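Local coordinates for protein putative LacI-family transcriptional regulator (Bacteroides fragilis, PDB 3GBV) that probably regulates transcription as a LacI-family protein, its periplasmic-binding-protein-type domain likely sensing a small-molecule effector, at residues A[261-264]-A[265-269]; A[238-242]-A[243-247]. One frame throughout, in Å; residues are numbered along the deposited sequence.

Contact 1 and contact 2 lie in different lobes of a periplasmic-binding-protein-type domain, on opposite sides of the chain's centre. Their centres are 37 Å apart, the nearest atoms about 22 Å, and they do not touch. The two are in series along the chain. Contact 2 (238-247) ends helix 235-243 and starts strand 246-251. Helix 254-270, which carries contact 1 (261-269), follows and packs on the other lobe's parallel sheet. In LacI-family relatives the effector binds in the cleft between the lobes. Which residues bind an effector in this protein is not known.

Contact 1 of 2, residues A[261-264]-A[265-269]; sequences SIKT and LCDHL
K263 and D267 form a salt bridge one turn apart on helix 254-270. D267 CB lies 3.9 Å from K263 O. Its CG sits between the backbone N and the carbonyl carbon (chi1 48°), which turns the carboxylate back over the preceding turn, with CG 3.1 Å from K263 O. OD1 meets the lysine: K263 NZ lies 3.3 Å away, a weak hydrogen bond within the salt bridge. OD2 lies close to two carbonyl oxygens, T264 O at 2.6 Å and K263 O. The lysine chain is extended until its last torsion (chi4 -58°), and that bend carries NZ over to D267. The two side chains cross at a slant.

The helix lies against the parallel sheet of its lobe, in the layered alpha/beta arrangement of periplasmic-binding-protein domains. I262, L265 and C266 touch F11 of strand 9-16, while T264 and L265 reach I98 of strand 97-100. On this side I262 CG2 rests 4.2 Å from C266 SG. L265 CG lies 3.4 Å from S261 O.

The hydroxyls turn back to their own helix: T264 OG1 bonds N260 O, and S261 OG bonds Q257 O. Backbone bonds hold the turns. C266 N donates to I262 O at 2.9 Å, and D267 N donates to K263 O almost head-on to the carbonyl (C=O...N angle 166°). The bond from H268 N to T264 O is weak, 3.2 Å; a wider pi-type turn spans 266-269.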
ATOM      1  N   SER A 261      12.955   0.929 -14.160  1.00 31.85           N
ATOM      2  CA  SER A 261      13.479   0.324 -15.379  1.00 33.33           C
ATOM      3  C   SER A 261      14.640   1.144 -15.911  1.00 32.81           C
ATOM      4  O   SER A 261      15.707   0.606 -16.212  1.00 31.00           O
ATOM      5  CB  SER A 261      12.394   0.221 -16.457  1.00 34.80           C
ATOM      6  OG  SER A 261      11.450  -0.782 -16.126  1.00 39.59           O
ATOM      7  N   ILE A 262      14.418   2.454 -16.012  1.00 33.47           N
ATOM      8  CA  ILE A 262      15.423   3.386 -16.517  1.00 34.20           C
ATOM      9  C   ILE A 262      16.600   3.491 -15.558  1.00 34.49           C
ATOM     10  O   ILE A 262      17.761   3.523 -15.978  1.00 33.32           O
ATOM     11  CB  ILE A 262      14.830   4.793 -16.705  1.00 34.19           C
ATOM     12  CG1 ILE A 262      13.592   4.728 -17.603  1.00 33.17           C
ATOM     13  CG2 ILE A 262      15.880   5.712 -17.319  1.00 35.76           C
ATOM     14  CD1 ILE A 262      13.876   4.273 -19.020  1.00 33.44           C
ATOM     15  N   LYS A 263      16.299   3.555 -14.267  1.00 34.82           N
ATOM     16  CA  LYS A 263      17.342   3.640 -13.250  1.00 34.74           C
ATOM     17  C   LYS A 263      18.279   2.434 -13.379  1.00 34.32           C
ATOM     18  O   LYS A 263      19.505   2.585 -13.386  1.00 32.67           O
ATOM     19  CB  LYS A 263      16.717   3.658 -11.853  1.00 35.54           C
ATOM     20  CG  LYS A 263      17.737   3.755 -10.721  1.00 37.77           C
ATOM     21  CD  LYS A 263      17.060   3.673  -9.364  1.00 40.38           C
ATOM     22  CE  LYS A 263      18.068   3.772  -8.231  1.00 42.73           C
ATOM     23  NZ  LYS A 263      19.101   2.703  -8.319  1.00 44.40           N
ATOM     24  N   THR A 264      17.688   1.244 -13.485  1.00 32.71           N
ATOM     25  CA  THR A 264      18.452   0.005 -13.619  1.00 33.00           C
ATOM     26  C   THR A 264      19.351   0.031 -14.856  1.00 33.55           C
ATOM     27  O   THR A 264      20.483  -0.435 -14.816  1.00 33.52           O
ATOM     28  CB  THR A 264      17.523  -1.217 -13.724  1.00 32.17           C
ATOM     29  OG1 THR A 264      16.646  -1.268 -12.584  1.00 28.97           O
ATOM     30  CG2 THR A 264      18.352  -2.494 -13.785  1.00 32.20           C
ATOM     31  N   LEU A 265      18.841   0.569 -15.955  1.00 33.01           N
ATOM     32  CA  LEU A 265      19.622   0.652 -17.179  1.00 33.27           C
ATOM     33  C   LEU A 265      20.780   1.633 -17.005  1.00 34.31           C
ATOM     34  O   LEU A 265      21.890   1.383 -17.475  1.00 33.84           O
ATOM     35  CB  LEU A 265      18.735   1.093 -18.347  1.00 28.91           C
ATOM     36  CG  LEU A 265      17.747   0.033 -18.829  1.00 27.33           C
ATOM     37  CD1 LEU A 265      16.859   0.589 -19.947  1.00 27.11           C
ATOM     38  CD2 LEU A 265      18.528  -1.173 -19.325  1.00 24.01           C
ATOM     39  N   CYS A 266      20.511   2.743 -16.325  1.00 35.57           N
ATOM     40  CA  CYS A 266      21.531   3.755 -16.091  1.00 37.89           C
ATOM     41  C   CYS A 266      22.682   3.204 -15.270  1.00 39.18           C
ATOM     42  O   CYS A 266      23.827   3.235 -15.709  1.00 40.14           O
ATOM     43  CB  CYS A 266      20.941   4.974 -15.372  1.00 36.09           C
ATOM     44  SG  CYS A 266      19.928   6.042 -16.417  1.00 38.04           S
ATOM     45  N   ASP A 267      22.397   2.678 -14.088  1.00 40.25           N
ATOM     46  CA  ASP A 267      23.498   2.189 -13.281  1.00 43.39           C
ATOM     47  C   ASP A 267      24.155   0.915 -13.794  1.00 42.92           C
ATOM     48  O   ASP A 267      25.212   0.525 -13.306  1.00 43.24           O
ATOM     49  CB  ASP A 267      23.081   2.062 -11.806  1.00 46.13           C
ATOM     50  CG  ASP A 267      21.773   1.358 -11.626  1.00 48.08           C
ATOM     51  OD1 ASP A 267      21.221   1.427 -10.502  1.00 48.23           O
ATOM     52  OD2 ASP A 267      21.304   0.733 -12.601  1.00 51.83           O
ATOM     53  N   HIS A 268      23.555   0.277 -14.791  1.00 41.71           N
ATOM     54  CA  HIS A 268      24.158  -0.921 -15.358  1.00 41.07           C
ATOM     55  C   HIS A 268      25.092  -0.524 -16.490  1.00 42.75           C
ATOM     56  O   HIS A 268      26.230  -0.984 -16.563  1.00 43.45           O
ATOM     57  CB  HIS A 268      23.097  -1.869 -15.908  1.00 39.25           C
ATOM     58  CG  HIS A 268      23.664  -3.026 -16.672  1.00 37.84           C
ATOM     59  ND1 HIS A 268      24.459  -3.986 -16.084  1.00 38.55           N
ATOM     60  CD2 HIS A 268      23.559  -3.371 -17.977  1.00 37.27           C
ATOM     61  CE1 HIS A 268      24.819  -4.875 -16.994  1.00 35.81           C
ATOM     62  NE2 HIS A 268      24.287  -4.524 -18.150  1.00 36.04           N
ATOM     63  N   LEU A 269      24.596   0.336 -17.371  1.00 44.87           N
ATOM     64  CA  LEU A 269      25.354   0.801 -18.525  1.00 45.60           C
ATOM     65  C   LEU A 269      26.282   1.958 -18.185  1.00 46.77           C
ATOM     66  O   LEU A 269      27.437   1.971 -18.597  1.00 47.37           O
ATOM     67  CB  LEU A 269      24.391   1.225 -19.641  1.00 44.67           C
ATOM     68  CG  LEU A 269      23.507   0.106 -20.211  1.00 45.05           C
ATOM     69  CD1 LEU A 269      22.327   0.698 -20.981  1.00 45.43           C
ATOM     70  CD2 LEU A 269      24.343  -0.797 -21.103  1.00 42.46           C
TER

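Contact 2 of 2, residues A[238-242]-A[243-247]; sequences VTCLK and EGTVS
T245 holds OG1 between its backbone N and its carbonyl carbon (chi1 49°), which aims the hydroxyl at the end of the helix, where it donates to C240 O at 3.2 Å. L241 CG lies anti to the backbone N (chi1 176°), and the next torsion swings CD1 to 4.2 Å from V246 CG1. C240 O is gripped twice more. V246 N donates to it at 3.2 Å, nearly straight at 169°, from well above the carbonyl plane. T245 OG1 comes from the same face of that plane but is less tilted out of it. G244 N adds a weak bond to C240 O at 3.1 Å. A carbonyl at the helix end is thus satisfied by the chain that follows it.

Apolar contacts lie beside these bonds. C240 CB rests 3.7 Å from V246 CG2, and V246 also touches L228 of strand 227-231. One water donates to both L241 O and V246 O, the latter at 2.9 Å, and so bridges the helix end to the strand. L241 CA also makes a CA-H...O contact with V246 O at 3.6 Å. K242 turns outward to a salt bridge with D292.

G244, with positive phi, is the first residue to leave the helical conformation, and the chain turns there. This is the helix-to-strand turn of a beta-alpha-beta unit, made of strand 227-231, helix 235-243 and strand 246-251.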
ATOM      1  N   VAL A 238     -10.943   3.959 -10.256  1.00 23.13           N
ATOM      2  CA  VAL A 238     -11.103   4.617  -8.967  1.00 25.15           C
ATOM      3  C   VAL A 238     -12.515   5.172  -8.787  1.00 25.11           C
ATOM      4  O   VAL A 238     -13.079   5.088  -7.700  1.00 25.06           O
ATOM      5  CB  VAL A 238     -10.075   5.748  -8.796  1.00 23.38           C
ATOM      6  CG1 VAL A 238     -10.369   6.519  -7.517  1.00 23.26           C
ATOM      7  CG2 VAL A 238      -8.662   5.160  -8.761  1.00 21.24           C
ATOM      8  N   THR A 239     -13.082   5.736  -9.852  1.00 25.89           N
ATOM      9  CA  THR A 239     -14.440   6.279  -9.796  1.00 26.23           C
ATOM     10  C   THR A 239     -15.405   5.155  -9.425  1.00 26.95           C
ATOM     11  O   THR A 239     -16.279   5.337  -8.570  1.00 25.57           O
ATOM     12  CB  THR A 239     -14.860   6.886 -11.165  1.00 27.58           C
ATOM     13  OG1 THR A 239     -14.033   8.019 -11.453  1.00 27.09           O
ATOM     14  CG2 THR A 239     -16.323   7.342 -11.141  1.00 26.78           C
ATOM     15  N   CYS A 240     -15.234   3.994 -10.055  1.00 25.89           N
ATOM     16  CA  CYS A 240     -16.092   2.847  -9.774  1.00 26.77           C
ATOM     17  C   CYS A 240     -15.858   2.391  -8.354  1.00 26.59           C
ATOM     18  O   CYS A 240     -16.761   1.856  -7.715  1.00 25.31           O
ATOM     19  CB  CYS A 240     -15.797   1.681 -10.721  1.00 27.52           C
ATOM     20  SG  CYS A 240     -16.225   1.975 -12.443  1.00 30.20           S
ATOM     21  N   LEU A 241     -14.630   2.586  -7.871  1.00 25.75           N
ATOM     22  CA  LEU A 241     -14.270   2.208  -6.511  1.00 25.97           C
ATOM     23  C   LEU A 241     -15.023   3.115  -5.546  1.00 26.44           C
ATOM     24  O   LEU A 241     -15.574   2.667  -4.533  1.00 25.58           O
ATOM     25  CB  LEU A 241     -12.764   2.376  -6.279  1.00 22.79           C
ATOM     26  CG  LEU A 241     -12.301   2.095  -4.846  1.00 23.51           C
ATOM     27  CD1 LEU A 241     -12.454   0.604  -4.524  1.00 22.21           C
ATOM     28  CD2 LEU A 241     -10.852   2.533  -4.680  1.00 22.53           C
ATOM     29  N   LYS A 242     -15.043   4.399  -5.869  1.00 26.84           N
ATOM     30  CA  LYS A 242     -15.717   5.363  -5.019  1.00 30.15           C
ATOM     31  C   LYS A 242     -17.232   5.283  -5.097  1.00 29.64           C
ATOM     32  O   LYS A 242     -17.908   5.646  -4.150  1.00 29.99           O
ATOM     33  CB  LYS A 242     -15.237   6.776  -5.351  1.00 31.23           C
ATOM     34  CG  LYS A 242     -13.921   7.109  -4.678  1.00 34.37           C
ATOM     35  CD  LYS A 242     -13.324   8.406  -5.179  1.00 32.73           C
ATOM     36  CE  LYS A 242     -12.177   8.835  -4.279  1.00 33.42           C
ATOM     37  NZ  LYS A 242     -11.372   9.956  -4.834  1.00 32.17           N
ATOM     38  N   GLU A 243     -17.761   4.790  -6.214  1.00 31.30           N
ATOM     39  CA  GLU A 243     -19.209   4.672  -6.390  1.00 33.35           C
ATOM     40  C   GLU A 243     -19.767   3.363  -5.854  1.00 32.49           C
ATOM     41  O   GLU A 243     -20.975   3.224  -5.691  1.00 34.28           O
ATOM     42  CB  GLU A 243     -19.579   4.819  -7.866  1.00 34.81           C
ATOM     43  CG  GLU A 243     -19.001   6.071  -8.486  1.00 41.24           C
ATOM     44  CD  GLU A 243     -20.004   6.849  -9.304  1.00 45.02           C
ATOM     45  OE1 GLU A 243     -20.967   7.382  -8.708  1.00 46.77           O
ATOM     46  OE2 GLU A 243     -19.824   6.929 -10.542  1.00 47.13           O
ATOM     47  N   GLY A 244     -18.893   2.395  -5.597  1.00 31.17           N
ATOM     48  CA  GLY A 244     -19.358   1.134  -5.055  1.00 30.12           C
ATOM     49  C   GLY A 244     -19.471  -0.072  -5.970  1.00 29.27           C
ATOM     50  O   GLY A 244     -19.727  -1.162  -5.481  1.00 29.02           O
ATOM     51  N   THR A 245     -19.304   0.091  -7.278  1.00 29.88           N
ATOM     52  CA  THR A 245     -19.390  -1.063  -8.175  1.00 29.85           C
ATOM     53  C   THR A 245     -18.169  -1.958  -7.978  1.00 28.76           C
ATOM     54  O   THR A 245     -18.247  -3.180  -8.136  1.00 29.34           O
ATOM     55  CB  THR A 245     -19.485  -0.631  -9.639  1.00 31.48           C
ATOM     56  OG1 THR A 245     -18.471   0.342  -9.919  1.00 34.59           O
ATOM     57  CG2 THR A 245     -20.856  -0.034  -9.916  1.00 33.35           C
ATOM     58  N   VAL A 246     -17.041  -1.335  -7.640  1.00 26.19           N
ATOM     59  CA  VAL A 246     -15.801  -2.052  -7.368  1.00 26.05           C
ATOM     60  C   VAL A 246     -15.556  -1.950  -5.854  1.00 26.11           C
ATOM     61  O   VAL A 246     -15.673  -0.868  -5.276  1.00 26.44           O
ATOM     62  CB  VAL A 246     -14.616  -1.424  -8.133  1.00 25.92           C
ATOM     63  CG1 VAL A 246     -13.296  -2.013  -7.649  1.00 22.20           C
ATOM     64  CG2 VAL A 246     -14.780  -1.663  -9.624  1.00 21.92           C
ATOM     65  N   SER A 247     -15.240  -3.079  -5.222  1.00 25.17           N
ATOM     66  CA  SER A 247     -14.998  -3.128  -3.775  1.00 28.24           C
ATOM     67  C   SER A 247     -13.529  -2.968  -3.413  1.00 26.84           C
ATOM     68  O   SER A 247     -13.192  -2.324  -2.424  1.00 25.25           O
ATOM     69  CB  SER A 247     -15.499  -4.451  -3.187  1.00 28.75           C
ATOM     70  OG  SER A 247     -16.877  -4.631  -3.442  1.00 35.46           O
TER
HETATM   71  O   HOH W   1     -16.266   0.813  -3.044  1.00 32.05           O